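Local coordinates for protein phosphoribosylaminoimidazole carboxylase (PDB 5C5D) that catalyses the reversible carboxylation of 5-aminoimidazole ribonucleotide with CO2 to 4-carboxy-5-aminoimidazole ribonucleotide in purine biosynthesis, at residues D[1-10]-D[56-65]; D[39-50]-D[71-80]. The protein carries 1 engineered substitution. All coordinates share one frame; numbering follows the deposited sequence.

Contact 1. Residues D[1-10]-D[56-65]; sequences MRPLVIILMG and LDRPKLYITI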
loop_
_atom_site.group_PDB
_atom_site.type_symbol
_atom_site.label_atom_id
_atom_site.label_comp_id
_atom_site.label_asym_id
_atom_site.label_seq_id
_atom_site.Cartn_x
_atom_site.Cartn_y
_atom_site.Cartn_z
ATOM N N MET D 1 47.165 0.053 5.251
ATOM C CA MET D 1 46.838 1.018 4.170
ATOM C C MET D 1 45.451 1.624 4.383
ATOM O O MET D 1 44.634 1.138 5.172
ATOM C CB MET D 1 46.909 0.350 2.792
ATOM C CG MET D 1 46.873 1.339 1.595
ATOM S SD MET D 1 47.146 0.580 -0.006
ATOM C CE MET D 1 46.874 1.997 -1.065
ATOM N N ARG D 2 45.213 2.705 3.664
ATOM C CA ARG D 2 44.035 3.530 3.829
ATOM C C ARG D 2 42.752 2.803 3.417
ATOM O O ARG D 2 42.789 1.835 2.667
ATOM C CB ARG D 2 44.203 4.808 3.001
ATOM C CG ARG D 2 45.497 5.597 3.306
ATOM C CD ARG D 2 45.558 6.085 4.757
ATOM N NE ARG D 2 44.417 6.941 5.082
ATOM C CZ ARG D 2 43.807 6.988 6.265
ATOM N NH1 ARG D 2 44.218 6.229 7.272
ATOM N NH2 ARG D 2 42.772 7.799 6.438
ATOM N N PRO D 3 41.615 3.276 3.917
ATOM C CA PRO D 3 40.346 2.666 3.539
ATOM C C PRO D 3 40.036 2.736 2.044
ATOM O O PRO D 3 40.581 3.580 1.329
ATOM C CB PRO D 3 39.329 3.468 4.348
ATOM C CG PRO D 3 40.091 3.885 5.590
ATOM C CD PRO D 3 41.460 4.214 5.045
ATOM N N LEU D 4 39.173 1.826 1.597
ATOM C CA LEU D 4 38.719 1.762 0.219
ATOM C C LEU D 4 37.229 1.441 0.209
ATOM O O LEU D 4 36.787 0.542 0.908
ATOM C CB LEU D 4 39.484 0.686 -0.562
ATOM C CG LEU D 4 39.028 0.503 -1.998
ATOM C CD1 LEU D 4 39.309 1.782 -2.767
ATOM C CD2 LEU D 4 39.732 -0.680 -2.644
ATOM N N VAL D 5 36.458 2.152 -0.600
ATOM C CA VAL D 5 35.061 1.833 -0.782
ATOM C C VAL D 5 34.861 1.439 -2.235
ATOM O O VAL D 5 35.182 2.206 -3.130
ATOM C CB VAL D 5 34.141 3.013 -0.464
ATOM C CG1 VAL D 5 32.688 2.668 -0.792
ATOM C CG2 VAL D 5 34.253 3.414 0.994
ATOM N N ILE D 6 34.331 0.248 -2.453
ATOM C CA ILE D 6 34.050 -0.224 -3.782
ATOM C C ILE D 6 32.578 0.033 -4.021
ATOM O O ILE D 6 31.733 -0.519 -3.331
ATOM C CB ILE D 6 34.349 -1.725 -3.949
ATOM C CG1 ILE D 6 35.833 -2.021 -3.682
ATOM C CG2 ILE D 6 33.917 -2.172 -5.333
ATOM C CD1 ILE D 6 36.201 -2.264 -2.211
ATOM N N ILE D 7 32.295 0.862 -5.018
ATOM C CA ILE D 7 30.921 1.162 -5.408
ATOM C C ILE D 7 30.599 0.306 -6.596
ATOM O O ILE D 7 31.162 0.517 -7.673
ATOM C CB ILE D 7 30.743 2.640 -5.759
ATOM C CG1 ILE D 7 31.196 3.503 -4.587
ATOM C CG2 ILE D 7 29.275 2.927 -6.111
ATOM C CD1 ILE D 7 31.249 4.993 -4.913
ATOM N N LEU D 8 29.740 -0.691 -6.410
ATOM C CA LEU D 8 29.421 -1.650 -7.469
ATOM C C LEU D 8 27.963 -1.550 -7.863
ATOM O O LEU D 8 27.068 -1.700 -7.015
ATOM C CB LEU D 8 29.745 -3.078 -7.011
ATOM C CG LEU D 8 29.305 -4.168 -7.985
ATOM C CD1 LEU D 8 29.972 -4.043 -9.348
ATOM C CD2 LEU D 8 29.582 -5.530 -7.368
ATOM N N MET D 9 27.716 -1.279 -9.142
ATOM C CA MET D 9 26.356 -1.089 -9.613
ATOM C C MET D 9 25.990 -2.150 -10.654
ATOM O O MET D 9 26.852 -2.632 -11.386
ATOM C CB MET D 9 26.212 0.313 -10.212
ATOM C CG MET D 9 26.853 0.428 -11.546
ATOM S SD MET D 9 26.936 2.163 -12.101
ATOM C CE MET D 9 28.420 2.679 -11.259
ATOM N N GLY D 10 24.707 -2.490 -10.720
ATOM C CA GLY D 10 24.253 -3.560 -11.583
ATOM C C GLY D 10 24.203 -3.165 -13.033
ATOM O O GLY D 10 24.274 -4.026 -13.900
ATOM N N LEU D 56 42.892 -7.492 -1.105
ATOM C CA LEU D 56 43.642 -6.311 -0.665
ATOM C C LEU D 56 43.672 -6.191 0.870
ATOM O O LEU D 56 42.640 -6.226 1.527
ATOM C CB LEU D 56 43.035 -5.042 -1.268
ATOM C CG LEU D 56 42.873 -5.021 -2.798
ATOM C CD1 LEU D 56 42.153 -3.759 -3.211
ATOM C CD2 LEU D 56 44.181 -5.124 -3.542
ATOM N N ASP D 57 44.867 -6.038 1.426
ATOM C CA ASP D 57 44.981 -5.838 2.862
ATOM C C ASP D 57 44.788 -4.369 3.213
ATOM O O ASP D 57 45.750 -3.642 3.471
ATOM C CB ASP D 57 46.339 -6.337 3.354
ATOM C CG ASP D 57 46.542 -6.134 4.871
ATOM O OD1 ASP D 57 45.548 -6.103 5.644
ATOM O OD2 ASP D 57 47.716 -6.007 5.277
ATOM N N ARG D 58 43.533 -3.953 3.217
ATOM C CA ARG D 58 43.146 -2.628 3.652
ATOM C C ARG D 58 41.688 -2.693 4.059
ATOM O O ARG D 58 40.964 -3.560 3.592
ATOM C CB ARG D 58 43.356 -1.609 2.539
ATOM C CG ARG D 58 42.511 -1.853 1.319
ATOM C CD ARG D 58 43.093 -1.090 0.110
ATOM N NE ARG D 58 42.898 0.350 0.240
ATOM C CZ ARG D 58 43.109 1.244 -0.730
ATOM N NH1 ARG D 58 43.545 0.871 -1.929
ATOM N NH2 ARG D 58 42.851 2.531 -0.494
ATOM N N PRO D 59 41.254 -1.794 4.946
ATOM C CA PRO D 59 39.847 -1.784 5.345
ATOM C C PRO D 59 38.972 -1.434 4.182
ATOM O O PRO D 59 39.258 -0.437 3.533
ATOM C CB PRO D 59 39.775 -0.689 6.406
ATOM C CG PRO D 59 41.178 -0.297 6.693
ATOM C CD PRO D 59 42.031 -0.723 5.586
ATOM N N LYS D 60 37.945 -2.230 3.908
ATOM C CA LYS D 60 37.097 -1.927 2.768
ATOM C C LYS D 60 35.643 -2.100 3.068
ATOM O O LYS D 60 35.255 -2.881 3.932
ATOM C CB LYS D 60 37.490 -2.779 1.569
ATOM C CG LYS D 60 37.398 -4.240 1.715
ATOM C CD LYS D 60 38.374 -4.869 0.678
ATOM C CE LYS D 60 38.995 -6.109 1.182
ATOM N NZ LYS D 60 39.819 -5.888 2.352
ATOM N N LEU D 61 34.850 -1.341 2.322
ATOM C CA LEU D 61 33.406 -1.474 2.302
ATOM C C LEU D 61 32.959 -1.584 0.851
ATOM O O LEU D 61 33.604 -1.036 -0.027
ATOM C CB LEU D 61 32.715 -0.291 2.973
ATOM C CG LEU D 61 32.902 -0.190 4.477
ATOM C CD1 LEU D 61 32.327 1.120 4.939
ATOM C CD2 LEU D 61 32.257 -1.351 5.228
ATOM N N TYR D 62 31.861 -2.296 0.626
ATOM C CA TYR D 62 31.212 -2.315 -0.671
ATOM C C TYR D 62 29.889 -1.603 -0.553
ATOM O O TYR D 62 29.145 -1.876 0.385
ATOM C CB TYR D 62 31.014 -3.758 -1.141
ATOM C CG TYR D 62 32.313 -4.519 -1.285
ATOM C CD1 TYR D 62 32.935 -5.077 -0.178
ATOM C CD2 TYR D 62 32.906 -4.701 -2.524
ATOM C CE1 TYR D 62 34.130 -5.768 -0.307
ATOM C CE2 TYR D 62 34.067 -5.398 -2.668
ATOM C CZ TYR D 62 34.686 -5.942 -1.556
ATOM O OH TYR D 62 35.880 -6.635 -1.657
ATOM N N ILE D 63 29.608 -0.701 -1.483
ATOM C CA ILE D 63 28.286 -0.069 -1.576
ATOM C C ILE D 63 27.679 -0.584 -2.872
ATOM O O ILE D 63 28.226 -0.354 -3.956
ATOM C CB ILE D 63 28.358 1.458 -1.545
ATOM C CG1 ILE D 63 28.976 1.943 -0.239
ATOM C CG2 ILE D 63 26.964 2.064 -1.733
ATOM C CD1 ILE D 63 29.172 3.486 -0.195
ATOM N N THR D 64 26.545 -1.272 -2.762
ATOM C CA THR D 64 25.941 -1.964 -3.888
ATOM C C THR D 64 24.654 -1.302 -4.341
ATOM O O THR D 64 23.774 -0.997 -3.554
ATOM C CB THR D 64 25.693 -3.423 -3.524
ATOM O OG1 THR D 64 25.016 -3.455 -2.248
ATOM C CG2 THR D 64 27.033 -4.167 -3.467
ATOM N N ILE D 65 24.618 -1.029 -5.633
ATOM C CA ILE D 65 23.532 -0.277 -6.271
ATOM C C ILE D 65 22.825 -1.089 -7.338
ATOM O O ILE D 65 23.415 -1.388 -8.348
ATOM C CB ILE D 65 24.078 0.970 -6.957
ATOM C CG1 ILE D 65 24.811 1.858 -5.942
ATOM C CG2 ILE D 65 22.972 1.787 -7.595
ATOM C CD1 ILE D 65 25.699 2.894 -6.649
#
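I6 and Y62 meet at the middle of two adjacent parallel strands, 4-9 and 60-65, in the central sheet of a Rossmann-like three-layer fold. Seven backbone hydrogen bonds join the segments in parallel register, from L4 N to P59 O through to G10 N to I65 O. With its CG1 set beside the backbone N (chi1 -61°), I6 carries CD1 over one face of the Y62 ring, a CH-pi contact 4.1 Å from the centroid; CB of I6 lies 3.6 Å from Y62 CD2. On the opposite face of the sheet V5, I7, I63 and I65 pack by aliphatic contacts: V5 CG1 meets I63 CD1 at 3.7 Å and I7 CG2 meets I65 CD1 at 3.6 Å, under helix 15-27, which reaches I63 and I65. This buried part ends close to the substrate-binding D14, which I65 touches.

Toward the N terminus the contact opens to solvent at M1, R2 and D57, yet R58 still packs closely: its guanidinium lies between M1 CE over one face and L4 CB over the other, and it also forms a salt bridge with E31. R58 NE gives R2 O the stronger of two bonds (2.8 Å, 151° at the hydrogen), the weak one coming from NH2, which also reaches P3 O at 3.1 Å from above the carbonyl plane.

Contact 2. Residues D[39-50]-D[71-80]; sequences AHKTAEHVVSML and ALSGFVDGFV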
loop_
_atom_site.group_PDB
_atom_site.type_symbol
_atom_site.label_atom_id
_atom_site.label_comp_id
_atom_site.label_asym_id
_atom_site.label_seq_id
_atom_site.Cartn_x
_atom_site.Cartn_y
_atom_site.Cartn_z
ATOM N N ALA D 39 24.412 -9.263 -10.921
ATOM C CA ALA D 39 24.411 -10.530 -10.196
ATOM C C ALA D 39 23.901 -11.712 -11.006
ATOM O O ALA D 39 24.390 -12.819 -10.838
ATOM C CB ALA D 39 23.573 -10.398 -8.931
ATOM N N HIS D 40 22.906 -11.491 -11.853
ATOM C CA HIS D 40 22.258 -12.614 -12.549
ATOM C C HIS D 40 22.776 -12.873 -13.939
ATOM O O HIS D 40 22.757 -14.013 -14.398
ATOM C CB HIS D 40 20.766 -12.373 -12.612
ATOM C CG HIS D 40 20.130 -12.405 -11.263
ATOM N ND1 HIS D 40 18.898 -11.855 -10.993
ATOM C CD2 HIS D 40 20.576 -12.938 -10.103
ATOM C CE1 HIS D 40 18.608 -12.059 -9.721
ATOM N NE2 HIS D 40 19.604 -12.722 -9.162
ATOM N N LYS D 41 23.261 -11.828 -14.591
ATOM C CA LYS D 41 23.712 -11.945 -15.975
ATOM C C LYS D 41 25.234 -12.068 -16.083
ATOM O O LYS D 41 25.741 -12.638 -17.051
ATOM C CB LYS D 41 23.240 -10.748 -16.800
ATOM C CG LYS D 41 21.739 -10.566 -16.892
ATOM C CD LYS D 41 21.419 -9.377 -17.779
ATOM C CE LYS D 41 20.175 -8.665 -17.330
ATOM N NZ LYS D 41 20.027 -7.405 -18.074
ATOM N N THR D 42 25.967 -11.551 -15.091
ATOM C CA THR D 42 27.429 -11.580 -15.153
ATOM C C THR D 42 28.018 -11.980 -13.800
ATOM O O THR D 42 28.944 -11.330 -13.305
ATOM C CB THR D 42 28.013 -10.213 -15.576
ATOM O OG1 THR D 42 27.711 -9.223 -14.585
ATOM C CG2 THR D 42 27.405 -9.723 -16.892
ATOM N N ALA D 43 27.488 -13.058 -13.230
ATOM C CA ALA D 43 27.893 -13.521 -11.896
ATOM C C ALA D 43 29.379 -13.783 -11.810
ATOM O O ALA D 43 30.045 -13.335 -10.868
ATOM C CB ALA D 43 27.137 -14.774 -11.520
ATOM N N GLU D 44 29.907 -14.525 -12.779
ATOM C CA GLU D 44 31.323 -14.877 -12.772
ATOM C C GLU D 44 32.202 -13.639 -12.818
ATOM O O GLU D 44 33.249 -13.589 -12.170
ATOM C CB GLU D 44 31.669 -15.784 -13.950
ATOM C CG GLU D 44 31.155 -17.197 -13.825
ATOM C CD GLU D 44 31.619 -18.084 -14.976
ATOM O OE1 GLU D 44 31.506 -17.657 -16.146
ATOM O OE2 GLU D 44 32.108 -19.204 -14.707
ATOM N N HIS D 45 31.769 -12.646 -13.594
ATOM C CA HIS D 45 32.477 -11.381 -13.685
ATOM C C HIS D 45 32.472 -10.676 -12.314
ATOM O O HIS D 45 33.502 -10.150 -11.875
ATOM C CB HIS D 45 31.832 -10.522 -14.779
ATOM C CG HIS D 45 32.060 -9.048 -14.647
ATOM N ND1 HIS D 45 33.245 -8.440 -15.014
ATOM C CD2 HIS D 45 31.226 -8.048 -14.274
ATOM C CE1 HIS D 45 33.139 -7.134 -14.835
ATOM N NE2 HIS D 45 31.925 -6.869 -14.389
ATOM N N VAL D 46 31.330 -10.704 -11.637
ATOM C CA VAL D 46 31.201 -10.062 -10.324
ATOM C C VAL D 46 32.096 -10.809 -9.330
ATOM O O VAL D 46 32.844 -10.188 -8.589
ATOM C CB VAL D 46 29.750 -10.020 -9.830
ATOM C CG1 VAL D 46 29.682 -9.596 -8.391
ATOM C CG2 VAL D 46 28.923 -9.018 -10.638
ATOM N N VAL D 47 32.042 -12.134 -9.330
ATOM C CA VAL D 47 32.896 -12.927 -8.431
ATOM C C VAL D 47 34.369 -12.635 -8.664
ATOM O O VAL D 47 35.138 -12.461 -7.723
ATOM C CB VAL D 47 32.624 -14.429 -8.595
ATOM C CG1 VAL D 47 33.722 -15.281 -7.912
ATOM C CG2 VAL D 47 31.285 -14.758 -8.012
ATOM N N SER D 48 34.784 -12.594 -9.924
ATOM C CA SER D 48 36.178 -12.348 -10.244
ATOM C C SER D 48 36.632 -11.001 -9.690
ATOM O O SER D 48 37.717 -10.889 -9.105
ATOM C CB SER D 48 36.391 -12.423 -11.755
ATOM O OG SER D 48 36.375 -13.774 -12.152
ATOM N N MET D 49 35.788 -9.993 -9.854
ATOM C CA MET D 49 36.052 -8.653 -9.353
ATOM C C MET D 49 36.138 -8.632 -7.840
ATOM O O MET D 49 37.058 -8.033 -7.272
ATOM C CB MET D 49 34.945 -7.712 -9.804
ATOM C CG MET D 49 35.144 -6.298 -9.421
ATOM S SD MET D 49 33.567 -5.480 -9.687
ATOM C CE MET D 49 33.425 -5.725 -11.453
ATOM N N LEU D 50 35.182 -9.283 -7.197
ATOM C CA LEU D 50 35.169 -9.305 -5.736
ATOM C C LEU D 50 36.420 -10.018 -5.205
ATOM O O LEU D 50 36.977 -9.592 -4.183
ATOM C CB LEU D 50 33.920 -9.979 -5.194
ATOM C CG LEU D 50 32.592 -9.294 -5.491
ATOM C CD1 LEU D 50 31.446 -10.063 -4.857
ATOM C CD2 LEU D 50 32.585 -7.851 -4.987
ATOM N N ALA D 71 19.018 -7.988 -6.310
ATOM C CA ALA D 71 19.705 -9.227 -5.945
ATOM C C ALA D 71 21.196 -8.985 -5.732
ATOM O O ALA D 71 21.868 -9.806 -5.117
ATOM C CB ALA D 71 19.512 -10.273 -7.016
ATOM N N LEU D 72 21.722 -7.866 -6.211
ATOM C CA LEU D 72 23.177 -7.615 -6.114
ATOM C C LEU D 72 23.654 -7.457 -4.684
ATOM O O LEU D 72 24.696 -7.994 -4.318
ATOM C CB LEU D 72 23.540 -6.365 -6.901
ATOM C CG LEU D 72 25.021 -6.015 -6.981
ATOM C CD1 LEU D 72 25.818 -7.055 -7.722
ATOM C CD2 LEU D 72 25.172 -4.671 -7.672
ATOM N N SER D 73 22.907 -6.727 -3.866
ATOM C CA SER D 73 23.406 -6.421 -2.539
ATOM C C SER D 73 23.582 -7.718 -1.722
ATOM O O SER D 73 24.616 -7.910 -1.089
ATOM C CB SER D 73 22.509 -5.423 -1.812
ATOM O OG SER D 73 22.490 -4.175 -2.511
ATOM N N GLY D 74 22.603 -8.620 -1.750
ATOM C CA GLY D 74 22.742 -9.882 -1.047
ATOM C C GLY D 74 23.827 -10.778 -1.612
ATOM O O GLY D 74 24.486 -11.491 -0.863
ATOM N N PHE D 75 23.992 -10.777 -2.929
ATOM C CA PHE D 75 25.010 -11.592 -3.582
ATOM C C PHE D 75 26.389 -11.196 -3.127
ATOM O O PHE D 75 27.195 -12.025 -2.730
ATOM C CB PHE D 75 24.873 -11.428 -5.077
ATOM C CG PHE D 75 25.834 -12.249 -5.869
ATOM C CD1 PHE D 75 25.596 -13.591 -6.082
ATOM C CD2 PHE D 75 26.969 -11.680 -6.403
ATOM C CE1 PHE D 75 26.482 -14.357 -6.820
ATOM C CE2 PHE D 75 27.866 -12.448 -7.151
ATOM C CZ PHE D 75 27.613 -13.778 -7.357
ATOM N N VAL D 76 26.643 -9.900 -3.160
ATOM C CA VAL D 76 27.934 -9.383 -2.739
ATOM C C VAL D 76 28.115 -9.596 -1.238
ATOM O O VAL D 76 29.163 -10.038 -0.790
ATOM C CB VAL D 76 28.063 -7.893 -3.068
ATOM C CG1 VAL D 76 29.326 -7.283 -2.453
ATOM C CG2 VAL D 76 28.048 -7.677 -4.592
ATOM N N ASP D 77 27.091 -9.266 -0.452
ATOM C CA ASP D 77 27.170 -9.462 0.988
ATOM C C ASP D 77 27.436 -10.921 1.389
ATOM O O ASP D 77 28.164 -11.198 2.357
ATOM C CB ASP D 77 25.888 -8.987 1.658
ATOM C CG ASP D 77 26.067 -8.825 3.118
ATOM O OD1 ASP D 77 26.556 -7.749 3.538
ATOM O OD2 ASP D 77 25.741 -9.795 3.831
ATOM N N GLY D 78 26.887 -11.874 0.641
ATOM C CA GLY D 78 27.146 -13.271 0.931
ATOM C C GLY D 78 28.541 -13.743 0.563
ATOM O O GLY D 78 28.998 -14.772 1.048
ATOM N N PHE D 79 29.208 -12.992 -0.297
ATOM C CA PHE D 79 30.534 -13.364 -0.782
ATOM C C PHE D 79 31.674 -12.757 0.048
ATOM O O PHE D 79 32.639 -13.457 0.402
ATOM C CB PHE D 79 30.684 -12.938 -2.243
ATOM C CG PHE D 79 31.942 -13.470 -2.874
ATOM C CD1 PHE D 79 31.941 -14.708 -3.495
ATOM C CD2 PHE D 79 33.129 -12.772 -2.775
ATOM C CE1 PHE D 79 33.102 -15.228 -4.028
ATOM C CE2 PHE D 79 34.301 -13.290 -3.310
ATOM C CZ PHE D 79 34.274 -14.520 -3.936
ATOM N N VAL D 80 31.595 -11.459 0.344
ATOM C CA VAL D 80 32.735 -10.762 0.947
ATOM C C VAL D 80 32.749 -10.951 2.456
ATOM O O VAL D 80 31.732 -11.308 3.062
ATOM C CB VAL D 80 32.733 -9.251 0.612
ATOM C CG1 VAL D 80 32.708 -9.011 -0.885
ATOM C CG2 VAL D 80 31.515 -8.535 1.211
#
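Two helices that flank strand 60-65 in the chain, 43-54 and 72-79, pack on the same side of the Rossmann-like parallel sheet, and the turn ahead of the first belongs to the substrate site. Their short axes, 43-50 and 72-79, cross at -43° and stay 11.1 Å apart at closest approach, a separation bridged by large apolar side chains, chiefly F75, F79 and L50.

F75 fills the middle. Its chi1 of -178° swings CG away from the backbone N, and the ring reaches the first helix, where V46 CG1 sits at its edge, 3.6 Å from F75 CE2. The V47 side chain crosses F75 at about a right angle, and its CG2 approaches F75 CZ obliquely at 3.9 Å. The other methyl of V47, CG1, turns to F79 and lies 3.9 Å from CE1 of that ring, so one valine serves two phenylalanines. L50 slides past F79 in the opposite direction, with CB 3.8 Å from F79 CD2; its CD1 also lies against F79 and meets V76, and its CD2 lies near V76 and V80. The inner side of this packing rests on the sheet: L50, V76 and V80 all touch Y62.

At the other end the alanines A39 and A71 let the backbones come closer, and A39 CB lies 4.0 Å from L72 CA. This turn carries the substrate-binding K41, whose NZ bonds to S107 O of a third subunit and whose backbone N, like that of H40, bonds to OD2 of D38, an engineered residue at another substrate-binding position. H40 of the third subunit packs on F75, and its NE2 makes a weak hydrogen bond with A71 O. Within the chain, the H40 ring approaches A71 obliquely, its NE2 3.3 Å from A71 CB.

How the contacts relate
From the N terminus, the chain lays down strand 4-9, passes through helix 15-27 and strand 31-36, and enters helix 43-54 by way of the first segment of contact 2. Contact 1 closes the first long loop when strand 60-65 returns beside strand 4-9. Helix 72-79 follows, and contact 2 closes a shorter loop back to 39-50. The segments alternate, so the two loops cross instead of nesting. Direct contacts tie the helix pair to the strand pair: T64 OG1 and S73 OG are 2.6 Å apart in a probable hydrogen bond, and L8 O packs against L72 CD2. Both contacts also touch the second subunit.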